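Local coordinates for putative sortase (Streptococcus pneumoniae, PDB 2W1K), which probably catalyses the transpeptidation reactions by which pilin subunits are covalently joined into pilus fibres on the pneumococcal surface, at residues D43-E48 with H85-G90; Y54-D59 with T97-D102; G65-P70 with N168-I173; Q140-Y145 with P200-V205; E159-V164 with R184-F189. All coordinates share one frame; numbering follows the deposited sequence.

Contact 1 (D43-E48 with H85-G90); sequences DPFLAE and HHLGMG
Leu87, on the helix 84-89, meets the loop 43-48 with a single methyl, and it buries more surface here than any other residue of the pair. Its CD1 lies 3.6 Å from the backbone O of Pro44 and 3.8 Å from CE1 of the Phe45 ring. That ring also has CB of Pro44 4.1 Å above its plane, toward the rim, so one of its faces is partly occupied by its own neighbour. The Leu87 branch comes at the ring obliquely, and the two side chains run at about a right angle. A second, looser point of contact is Glu48 with His85. The bent glutamate chain, turned at chi2 (-100°), carries OE2 to 3.0 Å from the backbone N of His85. The N-H...O angle is 135°, and because OE2 is crowded by another part of the model the bond is doubtful. OE2 also lies 3.7 Å from CB of His85, whose imidazole leads off elsewhere. The Asp-Pro-Phe sequence of this loop is consistent with the lid that covers the active site in class C, pilus-building sortases. Around it, Phe45 packs on Ile173 and Cys175 of strand 168-176 and on Ala111 of strand 106-111, Asp43 forms a salt bridge with Arg184 of strand 183-196, and Leu87 touches His113 in the loop that follows strand 106-111.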
# COMPACT_ATOMS: atom_id res chain seq x y z
N ASP A 43 -6.99 12.03 7.30
CA ASP A 43 -6.68 12.27 5.91
C ASP A 43 -5.19 12.35 5.63
O ASP A 43 -4.52 13.15 6.22
CB ASP A 43 -7.30 13.53 5.34
CG ASP A 43 -7.11 13.60 3.82
OD1 ASP A 43 -7.58 12.66 3.14
OD2 ASP A 43 -6.50 14.55 3.32
N PRO A 44 -4.68 11.49 4.73
CA PRO A 44 -3.26 11.44 4.38
C PRO A 44 -2.74 12.68 3.64
O PRO A 44 -1.56 12.93 3.63
CB PRO A 44 -3.15 10.21 3.49
CG PRO A 44 -4.52 10.06 2.94
CD PRO A 44 -5.45 10.44 4.02
N PHE A 45 -3.62 13.48 3.10
CA PHE A 45 -3.20 14.65 2.33
C PHE A 45 -3.58 15.89 3.08
O PHE A 45 -3.68 16.99 2.50
CB PHE A 45 -3.75 14.62 0.86
CG PHE A 45 -3.37 13.35 0.14
CD1 PHE A 45 -2.07 13.20 -0.32
CD2 PHE A 45 -4.24 12.26 0.06
CE1 PHE A 45 -1.66 12.00 -0.97
CE2 PHE A 45 -3.85 11.05 -0.58
CZ PHE A 45 -2.55 10.93 -1.07
N LEU A 46 -3.81 15.74 4.38
CA LEU A 46 -3.55 16.90 5.12
C LEU A 46 -2.33 17.69 4.82
O LEU A 46 -2.49 18.85 4.36
CB LEU A 46 -4.56 17.42 6.10
CG LEU A 46 -5.14 18.52 5.12
CD1 LEU A 46 -5.67 17.98 3.77
CD2 LEU A 46 -6.14 19.59 5.71
N ALA A 47 -1.20 16.98 4.83
CA ALA A 47 -0.14 17.34 5.72
C ALA A 47 0.84 16.17 5.96
O ALA A 47 0.83 15.12 5.27
CB ALA A 47 -0.84 17.69 7.07
N GLU A 48 1.68 16.38 6.99
CA GLU A 48 2.23 15.31 7.79
C GLU A 48 1.11 14.58 8.59
O GLU A 48 -0.07 14.53 8.18
CB GLU A 48 3.27 15.86 8.76
CG GLU A 48 4.45 16.56 8.09
CD GLU A 48 5.70 15.65 8.01
OE1 GLU A 48 6.07 15.07 9.04
OE2 GLU A 48 6.33 15.51 6.93
N HIS A 85 6.88 13.70 4.62
CA HIS A 85 8.20 13.12 4.46
C HIS A 85 8.08 11.84 3.67
O HIS A 85 8.68 11.72 2.59
CB HIS A 85 8.81 12.93 5.85
CG HIS A 85 10.06 12.11 5.90
ND1 HIS A 85 10.25 11.07 6.81
CD2 HIS A 85 11.19 12.15 5.13
CE1 HIS A 85 11.44 10.52 6.59
NE2 HIS A 85 12.05 11.18 5.62
N HIS A 86 7.31 10.88 4.18
CA HIS A 86 7.13 9.60 3.46
C HIS A 86 6.48 9.73 2.07
O HIS A 86 6.83 9.04 1.09
CB HIS A 86 6.26 8.60 4.26
CG HIS A 86 6.93 8.08 5.48
ND1 HIS A 86 6.23 7.54 6.56
CD2 HIS A 86 8.24 8.11 5.86
CE1 HIS A 86 7.09 7.27 7.53
NE2 HIS A 86 8.31 7.57 7.11
N LEU A 87 5.47 10.57 1.98
CA LEU A 87 4.83 10.75 0.68
C LEU A 87 5.72 11.46 -0.33
O LEU A 87 5.44 11.39 -1.53
CB LEU A 87 3.52 11.51 0.81
CG LEU A 87 2.36 10.68 1.43
CD1 LEU A 87 1.13 11.60 1.63
CD2 LEU A 87 2.04 9.44 0.57
N GLY A 88 6.78 12.12 0.17
CA GLY A 88 7.76 12.73 -0.73
C GLY A 88 8.71 11.66 -1.23
O GLY A 88 9.42 11.85 -2.23
N MET A 89 8.76 10.51 -0.53
CA MET A 89 9.72 9.45 -0.94
C MET A 89 9.17 8.19 -1.59
O MET A 89 9.97 7.34 -2.07
CB MET A 89 10.72 9.10 0.22
CG MET A 89 10.09 8.80 1.50
SD MET A 89 11.28 9.14 2.90
CE MET A 89 12.69 8.29 2.26
N GLY A 90 7.85 8.05 -1.68
CA GLY A 90 7.26 6.81 -2.16
C GLY A 90 5.80 6.79 -1.77
O GLY A 90 5.14 7.88 -1.70

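Contact 2 (Y54-D59 with T97-D102); sequences YQVSDD and TPLPLD
Leu99 joins two irregular loops of the sortase fold: 54-59, which leads into the first strand, and 97-102, between strands 91-93 and 106-111. Its side chain can be followed outward. CB points at the other loop but is still 6.3 Å from CG2 of Val56. CG, held anti to the carbonyl carbon (chi1 -60°), is 4.9 Å from CE2 of Tyr54, so the contact is left to the two methyls. CD1 goes to Val56 and reaches CG2 at 3.8 Å, the branched ends approaching tip to tip. CD2 takes the other direction and lies 4.1 Å from CE2 of Tyr54, at an oblique approach to the ring. The leucine fork thus straddles two residues spaced by one in sequence. The Tyr54 ring also meets that of Tyr31 in helix 18-34, their planes about 5° apart, its OH is hydrogen-bonded to His93, and Leu80 of strand 74-80 is one of the residues covering all three side chains. Each loop also contains a local turn. Asp59 N donates to Ser57 OG at 3.3 Å in an ST turn, and Pro100 is the centre of an inverse gamma turn, closed by Leu101 N to Leu99 O at 2.7 Å.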
# COMPACT_ATOMS: atom_id res chain seq x y z
N TYR A 54 3.89 2.67 14.71
CA TYR A 54 3.50 1.36 14.26
C TYR A 54 4.13 0.25 15.08
O TYR A 54 3.51 -0.78 15.25
CB TYR A 54 3.90 1.17 12.80
CG TYR A 54 2.98 1.82 11.80
CD1 TYR A 54 3.04 3.18 11.58
CD2 TYR A 54 2.07 1.03 11.00
CE1 TYR A 54 2.25 3.79 10.60
CE2 TYR A 54 1.30 1.63 10.05
CZ TYR A 54 1.36 3.01 9.84
OH TYR A 54 0.59 3.64 8.86
N GLN A 55 5.35 0.44 15.57
CA GLN A 55 6.08 -0.63 16.30
C GLN A 55 6.14 -1.90 15.44
O GLN A 55 5.88 -3.04 15.91
CB GLN A 55 5.45 -0.95 17.67
CG GLN A 55 5.25 0.26 18.48
CD GLN A 55 4.81 0.02 19.92
OE1 GLN A 55 3.98 -0.85 20.21
NE2 GLN A 55 5.34 0.85 20.86
N VAL A 56 6.37 -1.74 14.16
CA VAL A 56 6.50 -2.92 13.29
C VAL A 56 8.06 -3.09 13.05
O VAL A 56 8.63 -4.17 13.19
CB VAL A 56 5.67 -2.75 11.95
CG1 VAL A 56 6.13 -3.71 10.85
CG2 VAL A 56 4.10 -2.73 12.23
N SER A 57 8.73 -1.97 12.84
CA SER A 57 10.20 -2.03 12.64
C SER A 57 10.91 -1.18 13.70
O SER A 57 10.32 -0.20 14.19
CB SER A 57 10.55 -1.44 11.23
OG SER A 57 11.98 -1.58 11.09
N ASP A 58 12.21 -1.40 13.94
CA ASP A 58 12.92 -0.49 14.84
C ASP A 58 13.19 0.87 14.20
O ASP A 58 13.57 1.78 14.86
CB ASP A 58 14.31 -1.06 15.18
CG ASP A 58 14.31 -1.92 16.45
OD1 ASP A 58 13.69 -3.04 16.44
OD2 ASP A 58 14.96 -1.49 17.48
N ASP A 59 13.13 0.93 12.88
CA ASP A 59 13.34 2.11 12.12
C ASP A 59 11.97 2.58 11.55
O ASP A 59 11.36 1.97 10.68
CB ASP A 59 14.31 1.73 10.96
CG ASP A 59 14.58 2.89 10.02
OD1 ASP A 59 14.00 4.01 10.20
OD2 ASP A 59 15.37 2.67 9.05
N THR A 97 -5.66 2.02 9.28
CA THR A 97 -6.17 0.90 8.41
C THR A 97 -5.20 -0.29 8.57
O THR A 97 -4.00 -0.11 8.82
CB THR A 97 -6.33 1.28 6.93
OG1 THR A 97 -5.03 1.41 6.33
CG2 THR A 97 -7.16 2.63 6.86
N PRO A 98 -5.73 -1.52 8.43
CA PRO A 98 -4.86 -2.66 8.58
C PRO A 98 -3.69 -2.67 7.59
O PRO A 98 -3.76 -2.18 6.44
CB PRO A 98 -5.84 -3.88 8.43
CG PRO A 98 -6.96 -3.30 7.46
CD PRO A 98 -7.13 -1.88 8.11
N LEU A 99 -2.62 -3.26 8.03
CA LEU A 99 -1.55 -3.66 7.07
C LEU A 99 -2.08 -4.81 6.16
O LEU A 99 -3.02 -5.57 6.53
CB LEU A 99 -0.28 -4.11 7.85
CG LEU A 99 0.22 -2.93 8.73
CD1 LEU A 99 1.26 -3.44 9.84
CD2 LEU A 99 1.00 -1.85 7.87
N PRO A 100 -1.48 -4.94 4.98
CA PRO A 100 -2.08 -5.81 3.94
C PRO A 100 -1.82 -7.32 4.18
O PRO A 100 -1.02 -7.94 3.51
CB PRO A 100 -1.39 -5.27 2.62
CG PRO A 100 0.01 -4.86 3.18
CD PRO A 100 -0.38 -4.08 4.41
N LEU A 101 -2.48 -7.91 5.20
CA LEU A 101 -2.25 -9.32 5.48
C LEU A 101 -3.49 -10.10 5.07
O LEU A 101 -4.49 -9.51 4.78
CB LEU A 101 -2.04 -9.56 6.99
CG LEU A 101 -0.95 -8.78 7.66
CD1 LEU A 101 -0.99 -9.15 9.20
CD2 LEU A 101 0.39 -9.17 7.09
N ASP A 102 -3.41 -11.41 5.08
CA ASP A 102 -4.53 -12.22 4.73
C ASP A 102 -5.71 -12.14 5.74
O ASP A 102 -5.55 -11.68 6.83
CB ASP A 102 -4.01 -13.60 4.50
CG ASP A 102 -3.40 -14.18 5.78
OD1 ASP A 102 -3.81 -13.78 6.93
OD2 ASP A 102 -2.50 -15.07 5.61

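Contact 3 (G65-P70 with N168-I173); sequences GYLSIP and NIMTLI
Leu67 and Met170 both extend their side chains with CG anti to the backbone N (chi1 -178° and -179°), which sends them from their strands into the space between. There they slide past each other in opposite directions, and CD1 of Leu67 comes to rest 4.0 Å from SD of Met170. The methionine is straight up to its sulfur and bends only at chi3. The same CD1 lies 4.3 Å from CD1 of Leu172, so Leu67 bridges two inward residues of strand 168-176. Ile69, two places along its strand, has CG1 beside the backbone N instead. Its CD1 meets CD2 of Leu172 tip to tip at 3.5 Å, the closest approach of the pair. The backbones are far apart by comparison: the strand axes pass no nearer than 11.9 Å, at 77° to one another, so these are not hydrogen-bonded neighbours but strands facing across an interior filled by alternate side chains. Leu134 of strand 133-137 touches Met170 and Leu172, and Phe189 of strand 183-196 also packs on Leu172. This buried aliphatic packing between two steeply crossed strands forms part of the hydrophobic interior of the sortase beta-barrel.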
# COMPACT_ATOMS: atom_id res chain seq x y z
N GLY A 65 7.22 -2.64 2.33
CA GLY A 65 6.86 -3.51 1.19
C GLY A 65 7.16 -2.81 -0.12
O GLY A 65 7.55 -1.63 -0.12
N TYR A 66 7.03 -3.54 -1.23
CA TYR A 66 7.06 -2.92 -2.55
C TYR A 66 5.78 -3.15 -3.29
O TYR A 66 5.22 -4.26 -3.25
CB TYR A 66 8.23 -3.41 -3.43
CG TYR A 66 9.38 -2.49 -3.30
CD1 TYR A 66 10.19 -2.62 -2.19
CD2 TYR A 66 9.71 -1.55 -4.26
CE1 TYR A 66 11.26 -1.84 -1.99
CE2 TYR A 66 10.83 -0.68 -4.05
CZ TYR A 66 11.55 -0.89 -2.91
OH TYR A 66 12.65 -0.19 -2.53
N LEU A 67 5.38 -2.12 -4.03
CA LEU A 67 4.11 -2.19 -4.69
C LEU A 67 4.31 -1.92 -6.21
O LEU A 67 5.03 -0.98 -6.64
CB LEU A 67 3.13 -1.15 -4.06
CG LEU A 67 1.69 -1.14 -4.63
CD1 LEU A 67 0.74 -0.58 -3.57
CD2 LEU A 67 1.56 -0.22 -5.90
N SER A 68 3.62 -2.69 -7.02
CA SER A 68 3.85 -2.58 -8.43
C SER A 68 2.51 -2.64 -9.16
O SER A 68 1.64 -3.42 -8.78
CB SER A 68 4.79 -3.70 -8.89
OG SER A 68 4.74 -3.82 -10.27
N ILE A 69 2.29 -1.73 -10.14
CA ILE A 69 1.08 -1.83 -10.99
C ILE A 69 1.59 -1.71 -12.43
O ILE A 69 1.77 -0.59 -12.94
CB ILE A 69 0.07 -0.66 -10.77
CG1 ILE A 69 -0.27 -0.48 -9.31
CG2 ILE A 69 -1.08 -0.73 -11.73
CD1 ILE A 69 -1.38 0.46 -9.07
N PRO A 70 1.95 -2.85 -13.02
CA PRO A 70 2.61 -2.89 -14.32
C PRO A 70 1.86 -2.10 -15.39
O PRO A 70 2.50 -1.43 -16.22
CB PRO A 70 2.69 -4.42 -14.68
CG PRO A 70 2.66 -5.12 -13.24
CD PRO A 70 1.75 -4.19 -12.42
N ASN A 168 -11.05 -9.11 1.20
CA ASN A 168 -9.71 -8.70 1.51
C ASN A 168 -9.32 -7.69 0.42
O ASN A 168 -9.20 -8.06 -0.76
CB ASN A 168 -8.76 -9.90 1.57
CG ASN A 168 -7.37 -9.53 2.06
OD1 ASN A 168 -6.55 -8.99 1.31
ND2 ASN A 168 -7.08 -9.85 3.33
N ILE A 169 -9.06 -6.44 0.83
CA ILE A 169 -8.98 -5.33 -0.11
C ILE A 169 -7.74 -4.52 0.12
O ILE A 169 -7.29 -4.40 1.25
CB ILE A 169 -10.19 -4.40 0.11
CG1 ILE A 169 -11.51 -5.20 -0.01
CG2 ILE A 169 -10.17 -3.22 -0.87
CD1 ILE A 169 -11.93 -5.72 -1.46
N MET A 170 -7.17 -4.01 -0.96
CA MET A 170 -6.18 -2.96 -0.85
C MET A 170 -6.76 -1.74 -1.55
O MET A 170 -7.23 -1.89 -2.74
CB MET A 170 -4.88 -3.33 -1.58
CG MET A 170 -3.79 -2.23 -1.44
SD MET A 170 -2.21 -2.81 -2.05
CE MET A 170 -1.60 -3.58 -0.53
N THR A 171 -6.85 -0.61 -0.84
CA THR A 171 -7.46 0.60 -1.45
C THR A 171 -6.35 1.62 -1.66
O THR A 171 -5.53 1.88 -0.74
CB THR A 171 -8.58 1.21 -0.60
OG1 THR A 171 -9.66 0.25 -0.47
CG2 THR A 171 -9.12 2.60 -1.18
N LEU A 172 -6.22 2.10 -2.92
CA LEU A 172 -5.26 3.17 -3.28
C LEU A 172 -5.97 4.54 -3.14
O LEU A 172 -7.09 4.73 -3.65
CB LEU A 172 -4.77 2.98 -4.70
CG LEU A 172 -3.61 1.99 -4.88
CD1 LEU A 172 -3.25 0.93 -3.83
CD2 LEU A 172 -3.24 1.55 -6.27
N ILE A 173 -5.32 5.51 -2.48
CA ILE A 173 -5.95 6.83 -2.35
C ILE A 173 -4.99 7.91 -2.85
O ILE A 173 -3.81 7.89 -2.53
CB ILE A 173 -6.34 7.16 -0.86
CG1 ILE A 173 -7.10 8.51 -0.84
CG2 ILE A 173 -5.07 7.12 0.06
CD1 ILE A 173 -7.83 8.80 0.52

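Contact 4 (Q140-Y145 with P200-V205); sequences QEIVEY and PQTAAV
Helix 202-209, the last helix in the model, lies against the outer part of the sortase barrel where Val205 and Thr202 meet Ile142 of strand 141-153. Ile142 carries the strand's share of the contact. Its CG2 is 3.8 Å from CG1 of Val205 and its CD1 4.0 Å from the same methyl, with CB at 4.2 Å, so one valine methyl is set against both branches of the isoleucine and the carbon where they part. The two side chains slide past each other in opposite directions. The valine torsion explains the aim: CG1 stands anti to the backbone N (chi1 176°) and is the methyl pushed toward the strand. Thr202, three residues earlier, adds a lighter touch, its CG2 lying 4.2 Å from CD1 of Ile142. Its hydroxyl is occupied elsewhere, in a hydrogen bond with the backbone O of Gln196, so the threonine offers its methyl to the strand while OG1 is tied to the end of strand 183-196. All the touching atoms are carbon, which makes this a fit of shapes with no polar bond between the two segments. Alternation along the strand agrees with this, since Glu141 and Val143, on either side of Ile142, point away from the helix. Among its neighbours, strand 141-153 runs between strands 183-196 and 133-137 in the sheet; Tyr135 of the latter touches both Ile142 and Val205, and Phe210, just beyond the helix, packs on Ile142 as well.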
# COMPACT_ATOMS: atom_id res chain seq x y z
N GLN A 140 9.21 -12.13 1.05
CA GLN A 140 9.20 -13.58 0.72
C GLN A 140 8.04 -14.05 -0.09
O GLN A 140 8.03 -15.20 -0.47
CB GLN A 140 9.12 -14.42 2.02
CG GLN A 140 10.09 -13.94 3.05
CD GLN A 140 11.45 -14.57 2.96
OE1 GLN A 140 12.50 -13.91 3.13
NE2 GLN A 140 11.47 -15.85 2.77
N GLU A 141 7.04 -13.20 -0.26
CA GLU A 141 5.83 -13.52 -1.01
C GLU A 141 5.42 -12.32 -1.90
O GLU A 141 5.59 -11.14 -1.51
CB GLU A 141 4.68 -13.70 -0.04
CG GLU A 141 5.00 -14.73 1.04
CD GLU A 141 3.91 -14.84 2.09
OE1 GLU A 141 3.74 -13.81 2.80
OE2 GLU A 141 3.20 -15.90 2.21
N ILE A 142 4.76 -12.61 -3.02
CA ILE A 142 4.17 -11.59 -3.81
C ILE A 142 2.70 -11.80 -3.73
O ILE A 142 2.19 -12.91 -4.00
CB ILE A 142 4.67 -11.61 -5.28
CG1 ILE A 142 6.11 -11.08 -5.41
CG2 ILE A 142 3.83 -10.54 -6.02
CD1 ILE A 142 6.92 -11.54 -6.78
N VAL A 143 1.94 -10.76 -3.36
CA VAL A 143 0.49 -11.00 -3.21
C VAL A 143 -0.05 -10.35 -4.46
O VAL A 143 0.41 -9.27 -4.83
CB VAL A 143 -0.07 -10.27 -1.99
CG1 VAL A 143 -1.56 -10.42 -1.89
CG2 VAL A 143 0.70 -10.77 -0.71
N GLU A 144 -1.02 -11.00 -5.08
CA GLU A 144 -1.61 -10.47 -6.31
C GLU A 144 -3.02 -9.97 -5.99
O GLU A 144 -3.74 -10.65 -5.26
CB GLU A 144 -1.63 -11.57 -7.45
CG GLU A 144 -2.32 -10.92 -8.66
CD GLU A 144 -2.53 -11.90 -9.79
OE1 GLU A 144 -1.79 -12.92 -9.84
OE2 GLU A 144 -3.42 -11.64 -10.63
N TYR A 145 -3.37 -8.78 -6.49
CA TYR A 145 -4.76 -8.22 -6.40
C TYR A 145 -5.28 -7.83 -7.78
O TYR A 145 -4.56 -7.68 -8.72
CB TYR A 145 -4.70 -6.89 -5.58
CG TYR A 145 -4.33 -7.02 -4.10
CD1 TYR A 145 -3.00 -7.21 -3.67
CD2 TYR A 145 -5.30 -6.90 -3.13
CE1 TYR A 145 -2.71 -7.29 -2.31
CE2 TYR A 145 -5.01 -6.97 -1.78
CZ TYR A 145 -3.72 -7.15 -1.35
OH TYR A 145 -3.49 -7.16 0.07
N PRO A 200 9.00 -22.38 -7.71
CA PRO A 200 9.51 -22.00 -9.05
C PRO A 200 8.49 -21.18 -9.94
O PRO A 200 8.95 -20.44 -10.79
CB PRO A 200 9.88 -23.35 -9.72
CG PRO A 200 9.78 -24.35 -8.57
CD PRO A 200 8.99 -23.83 -7.45
N GLN A 201 7.17 -21.33 -9.80
CA GLN A 201 6.29 -20.55 -10.66
C GLN A 201 6.35 -19.05 -10.31
O GLN A 201 5.94 -18.19 -11.10
CB GLN A 201 4.84 -21.00 -10.61
CG GLN A 201 4.65 -22.28 -11.47
CD GLN A 201 3.21 -22.80 -11.55
OE1 GLN A 201 2.96 -23.78 -12.24
NE2 GLN A 201 2.28 -22.17 -10.86
N THR A 202 6.92 -18.74 -9.16
CA THR A 202 6.85 -17.36 -8.69
C THR A 202 7.72 -16.43 -9.51
O THR A 202 7.43 -15.24 -9.63
CB THR A 202 7.03 -17.23 -7.17
OG1 THR A 202 5.97 -17.98 -6.55
CG2 THR A 202 6.89 -15.76 -6.73
N ALA A 203 8.69 -17.03 -10.16
CA ALA A 203 9.68 -16.31 -10.92
C ALA A 203 9.05 -15.49 -12.07
O ALA A 203 9.46 -14.35 -12.27
CB ALA A 203 10.75 -17.27 -11.50
N ALA A 204 8.10 -16.09 -12.82
CA ALA A 204 7.35 -15.31 -13.82
C ALA A 204 6.52 -14.13 -13.20
O ALA A 204 6.34 -13.12 -13.87
CB ALA A 204 6.45 -16.21 -14.62
N VAL A 205 6.02 -14.25 -11.96
CA VAL A 205 5.28 -13.14 -11.34
C VAL A 205 6.32 -12.06 -11.04
O VAL A 205 6.10 -10.89 -11.34
CB VAL A 205 4.55 -13.59 -9.99
CG1 VAL A 205 3.86 -12.42 -9.27
CG2 VAL A 205 3.57 -14.76 -10.27

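Contact 5 (E159-V164 with R184-F189); sequences EKLESV and RLLVNF
Leu186 meets a single flat group, the peptide that joins Lys160 to Leu161, and no aromatic ring takes part. Its CD2 lies 3.8 Å from O of Lys160 and well to one side of the peptide plane, so the methyl approaches the carbonyl obliquely from one face. The remaining contact is aliphatic. CD2 of Leu161 is 4.0 Å from CD1 of Leu186 and 4.1 Å from its CD2, so one methyl rests almost equally on both arms of the fork, and the two leucines run at about a right angle. With CG anti to the carbonyl carbon (chi1 -65°), the end of Leu161 turns to the strand although its CB does not face it. Residues 159-161 form the end of a 3-10 segment, with Glu162 N bonded to Glu159 O at 3.1 Å, in the loop between the sixth and seventh strands of the sortase fold. Ile41 touches Leu161, while Thr171, Ile173 and Arg107 touch Leu186. Arg107 NH1 also hydrogen-bonds Glu162 O. Lys160 heads outward to a salt bridge with Glu157. The chemistry implies non-directional apolar packing against strand 183-196, the lysine's charge probably being balanced by Glu157, away from the leucine pair.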
# COMPACT_ATOMS: atom_id res chain seq x y z
N GLU A 159 -14.64 7.71 7.47
CA GLU A 159 -15.36 6.47 7.57
C GLU A 159 -15.40 5.68 6.24
O GLU A 159 -15.49 4.47 6.24
CB GLU A 159 -16.78 6.67 8.11
CG GLU A 159 -16.86 7.44 9.44
CD GLU A 159 -17.03 8.99 9.30
OE1 GLU A 159 -16.85 9.58 8.17
OE2 GLU A 159 -17.38 9.62 10.38
N LYS A 160 -15.34 6.37 5.13
CA LYS A 160 -15.42 5.70 3.88
C LYS A 160 -14.15 4.99 3.50
O LYS A 160 -14.04 4.43 2.40
CB LYS A 160 -15.68 6.69 2.78
CG LYS A 160 -16.94 7.43 2.96
CD LYS A 160 -17.76 7.50 1.71
CE LYS A 160 -18.92 8.49 1.90
NZ LYS A 160 -19.22 9.29 0.62
N LEU A 161 -13.17 5.03 4.39
CA LEU A 161 -11.89 4.27 4.24
C LEU A 161 -11.96 2.92 4.95
O LEU A 161 -11.08 2.10 4.76
CB LEU A 161 -10.70 5.09 4.78
CG LEU A 161 -10.34 6.43 4.04
CD1 LEU A 161 -9.08 7.11 4.57
CD2 LEU A 161 -10.24 6.22 2.56
N GLU A 162 -12.98 2.70 5.79
CA GLU A 162 -13.03 1.48 6.52
C GLU A 162 -13.63 0.36 5.71
O GLU A 162 -14.28 0.60 4.78
CB GLU A 162 -13.94 1.64 7.73
CG GLU A 162 -13.57 2.82 8.45
CD GLU A 162 -14.20 2.85 9.79
OE1 GLU A 162 -15.43 3.10 9.89
OE2 GLU A 162 -13.42 2.62 10.74
N SER A 163 -13.40 -0.86 6.13
CA SER A 163 -13.83 -2.03 5.38
C SER A 163 -15.37 -1.99 5.30
O SER A 163 -16.04 -1.55 6.20
CB SER A 163 -13.32 -3.34 6.08
OG SER A 163 -14.11 -4.48 5.72
N VAL A 164 -15.93 -2.57 4.27
CA VAL A 164 -17.32 -2.43 4.02
C VAL A 164 -17.86 -3.83 3.75
O VAL A 164 -19.02 -4.01 3.42
CB VAL A 164 -17.44 -1.47 2.78
CG1 VAL A 164 -18.16 -2.09 1.64
CG2 VAL A 164 -18.01 -0.14 3.21
N ARG A 184 -10.90 12.99 -2.95
CA ARG A 184 -9.93 11.88 -2.87
C ARG A 184 -10.47 10.83 -3.80
O ARG A 184 -11.64 10.45 -3.68
CB ARG A 184 -9.79 11.34 -1.47
CG ARG A 184 -9.55 12.38 -0.43
CD ARG A 184 -8.10 12.85 -0.58
NE ARG A 184 -7.79 13.87 0.39
CZ ARG A 184 -7.72 15.19 0.13
NH1 ARG A 184 -7.96 15.71 -1.10
NH2 ARG A 184 -7.40 16.00 1.10
N LEU A 185 -9.64 10.42 -4.73
CA LEU A 185 -9.90 9.22 -5.53
C LEU A 185 -9.52 7.87 -4.82
O LEU A 185 -8.37 7.63 -4.40
CB LEU A 185 -9.25 9.33 -6.91
CG LEU A 185 -9.32 8.10 -7.85
CD1 LEU A 185 -10.76 7.67 -8.11
CD2 LEU A 185 -8.62 8.36 -9.16
N LEU A 186 -10.47 6.98 -4.72
CA LEU A 186 -10.18 5.64 -4.18
C LEU A 186 -10.28 4.61 -5.27
O LEU A 186 -11.31 4.49 -5.86
CB LEU A 186 -11.21 5.26 -3.12
CG LEU A 186 -11.11 5.68 -1.66
CD1 LEU A 186 -10.48 7.03 -1.36
CD2 LEU A 186 -12.41 5.45 -0.84
N VAL A 187 -9.26 3.77 -5.42
CA VAL A 187 -9.31 2.65 -6.31
C VAL A 187 -9.14 1.36 -5.45
O VAL A 187 -8.12 1.17 -4.78
CB VAL A 187 -8.13 2.78 -7.37
CG1 VAL A 187 -8.28 1.69 -8.39
CG2 VAL A 187 -8.13 4.20 -8.10
N ASN A 188 -10.17 0.50 -5.43
CA ASN A 188 -10.21 -0.74 -4.65
C ASN A 188 -9.74 -1.92 -5.45
O ASN A 188 -10.10 -2.08 -6.64
CB ASN A 188 -11.61 -0.96 -4.05
CG ASN A 188 -12.08 0.30 -3.32
OD1 ASN A 188 -11.37 0.81 -2.48
ND2 ASN A 188 -13.19 0.90 -3.77
N PHE A 189 -8.94 -2.75 -4.79
CA PHE A 189 -8.43 -3.94 -5.42
C PHE A 189 -8.76 -5.15 -4.53
O PHE A 189 -8.62 -5.03 -3.32
CB PHE A 189 -6.89 -3.84 -5.44
CG PHE A 189 -6.35 -2.89 -6.47
CD1 PHE A 189 -6.33 -1.49 -6.23
CD2 PHE A 189 -5.82 -3.38 -7.68
CE1 PHE A 189 -5.80 -0.59 -7.22
CE2 PHE A 189 -5.27 -2.49 -8.64
CZ PHE A 189 -5.27 -1.11 -8.39

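From the N terminus, contact 1 ties the loop after helix 18-34 to helix 84-89, and contact 2 crosses it, joining a later part of that loop to the one between strands 91-93 and 106-111. Contact 3 makes the longest closure, bringing the first strand across the barrel to strand 168-176, and crosses all four others. Contact 4 ties strand 141-153 to helix 202-209. Contact 5, wholly within the span of contact 4, fastens the loop before strand 168-176 to strand 183-196. Contact 3 touches all the others, and contacts 1 and 5 meet through Asp43 and Arg184, while contacts 1 and 4 lie on opposite sides of the chain's centre.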